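Local coordinates for protein proteasome accessory factor B/C (PafBC) (Paenarthrobacter aurescens, PDB 6SJ9) that probably regulates transcription in the bacterial DNA damage response, combining winged helix-turn-helix and WYL domains in a single chain, at residues V91-T94 with P95-T99. Residues are numbered along the deposited sequence; the frame is centred on the assembly and turned at random.
Sequences VSLT and PAEST
The chain turns from strand into helix at Thr94, and the N-to-C directions of the two short segments stand at 100° to each other. The first turn of the helix closes on the carbonyl of Thr94: Ser98 N donates to Thr94 O at 2.8 Å. Ser98 OG donates to the same oxygen from above the carbonyl plane, 2.9 Å from Thr94 O, which thus accepts two bonds from one residue. Thr94 occupies the N-cap. A chi1 of 71° sets its OG1 close to both its own backbone N and its carbonyl carbon, within reach of Glu97 N. That amide donates to Thr94 OG1 at 3.1 Å along an almost straight N-H path (170°). The reciprocal bond, Thr94 N to Glu97 OE1 at 2.9 Å, completes a capping box; here the amide meets the carboxylate from above its plane. Glu97 also ties this corner to helix 457-469, its OE1 forming a salt bridge with Lys464 and its OE2 a hydrogen bond with Ser460. Leu93 packs beside the box, with CD2 3.5 Å from Glu97 OE1 and CB 3.3 Å from Ser98 OG. One residue further along, Thr99 OG1 repeats the pattern on Pro95 O, 2.9 Å away.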
ATOM      1  N   VAL A  91       9.272  -6.000 -17.286  1.00 49.43           N
ATOM      2  CA  VAL A  91      10.153  -6.723 -16.373  1.00 48.54           C
ATOM      3  C   VAL A  91       9.475  -8.036 -16.000  1.00 50.24           C
ATOM      4  O   VAL A  91       8.247  -8.139 -15.983  1.00 52.58           O
ATOM      5  CB  VAL A  91      10.506  -5.919 -15.083  1.00 45.84           C
ATOM      6  CG1 VAL A  91      11.014  -4.485 -15.396  1.00 45.09           C
ATOM      7  CG2 VAL A  91       9.339  -5.853 -14.133  1.00 44.84           C
ATOM      8  N   SER A  92      10.278  -9.055 -15.730  1.00 50.97           N
ATOM      9  CA  SER A  92       9.775 -10.323 -15.235  1.00 54.60           C
ATOM     10  C   SER A  92      10.129 -10.427 -13.779  1.00 50.74           C
ATOM     11  O   SER A  92      11.306 -10.336 -13.424  1.00 51.73           O
ATOM     12  CB  SER A  92      10.365 -11.504 -15.983  1.00 57.61           C
ATOM     13  OG  SER A  92      10.207 -11.264 -17.348  1.00 61.45           O
ATOM     14  N   LEU A  93       9.126 -10.652 -12.945  1.00 48.03           N
ATOM     15  CA  LEU A  93       9.326 -10.617 -11.511  1.00 47.37           C
ATOM     16  C   LEU A  93       9.167 -12.010 -10.937  1.00 50.39           C
ATOM     17  O   LEU A  93       8.278 -12.751 -11.346  1.00 50.22           O
ATOM     18  CB  LEU A  93       8.324  -9.655 -10.848  1.00 51.40           C
ATOM     19  CG  LEU A  93       8.505  -8.185 -11.242  1.00 53.65           C
ATOM     20  CD1 LEU A  93       7.517  -7.286 -10.517  1.00 53.02           C
ATOM     21  CD2 LEU A  93       9.945  -7.765 -10.948  1.00 49.99           C
ATOM     22  N   THR A  94      10.060 -12.376 -10.025  1.00 51.64           N
ATOM     23  CA  THR A  94       9.828 -13.546  -9.205  1.00 49.34           C
ATOM     24  C   THR A  94       8.776 -13.242  -8.128  1.00 52.43           C
ATOM     25  O   THR A  94       8.535 -12.081  -7.772  1.00 50.81           O
ATOM     26  CB  THR A  94      11.106 -13.978  -8.518  1.00 45.80           C
ATOM     27  OG1 THR A  94      11.407 -13.006  -7.509  1.00 40.86           O
ATOM     28  CG2 THR A  94      12.276 -14.120  -9.558  1.00 46.47           C
ATOM     29  N   PRO A  95       8.171 -14.288  -7.551  1.00 49.94           N
ATOM     30  CA  PRO A  95       7.242 -14.037  -6.447  1.00 39.85           C
ATOM     31  C   PRO A  95       7.851 -13.240  -5.302  1.00 39.86           C
ATOM     32  O   PRO A  95       7.205 -12.307  -4.808  1.00 45.57           O
ATOM     33  CB  PRO A  95       6.823 -15.453  -6.025  1.00 39.80           C
ATOM     34  CG  PRO A  95       6.969 -16.302  -7.358  1.00 41.61           C
ATOM     35  CD  PRO A  95       8.213 -15.707  -7.989  1.00 47.99           C
ATOM     36  N   ALA A  96       9.093 -13.522  -4.913  1.00 39.50           N
ATOM     37  CA  ALA A  96       9.728 -12.724  -3.884  1.00 40.98           C
ATOM     38  C   ALA A  96       9.761 -11.249  -4.298  1.00 47.95           C
ATOM     39  O   ALA A  96       9.265 -10.383  -3.568  1.00 49.95           O
ATOM     40  CB  ALA A  96      11.135 -13.249  -3.574  1.00 41.39           C
ATOM     41  N   GLU A  97      10.294 -10.956  -5.492  1.00 46.58           N
ATOM     42  CA  GLU A  97      10.344  -9.578  -5.979  1.00 43.37           C
ATOM     43  C   GLU A  97       8.977  -8.911  -5.987  1.00 43.85           C
ATOM     44  O   GLU A  97       8.861  -7.721  -5.687  1.00 43.11           O
ATOM     45  CB  GLU A  97      10.920  -9.527  -7.395  1.00 41.17           C
ATOM     46  CG  GLU A  97      12.339  -9.908  -7.435  1.00 47.32           C
ATOM     47  CD  GLU A  97      12.865 -10.055  -8.886  1.00 50.74           C
ATOM     48  OE1 GLU A  97      12.054 -10.266  -9.802  1.00 50.09           O
ATOM     49  OE2 GLU A  97      14.098  -9.977  -9.060  1.00 52.63           O
ATOM     50  N   SER A  98       7.950  -9.636  -6.436  1.00 42.07           N
ATOM     51  CA  SER A  98       6.610  -9.093  -6.485  1.00 39.59           C
ATOM     52  C   SER A  98       6.067  -8.788  -5.104  1.00 41.74           C
ATOM     53  O   SER A  98       5.317  -7.817  -4.944  1.00 43.78           O
ATOM     54  CB  SER A  98       5.686 -10.098  -7.174  1.00 46.37           C
ATOM     55  OG  SER A  98       6.207 -10.457  -8.449  1.00 52.43           O
ATOM     56  N   THR A  99       6.424  -9.603  -4.100  1.00 41.80           N
ATOM     57  CA  THR A  99       5.928  -9.337  -2.753  1.00 39.73           C
ATOM     58  C   THR A  99       6.603  -8.107  -2.149  1.00 40.03           C
ATOM     59  O   THR A  99       5.928  -7.257  -1.583  1.00 39.55           O
ATOM     60  CB  THR A  99       6.151 -10.557  -1.848  1.00 40.19           C
ATOM     61  OG1 THR A  99       5.625 -11.721  -2.489  1.00 40.47           O
ATOM     62  CG2 THR A  99       5.470 -10.363  -0.492  1.00 37.13           C
TER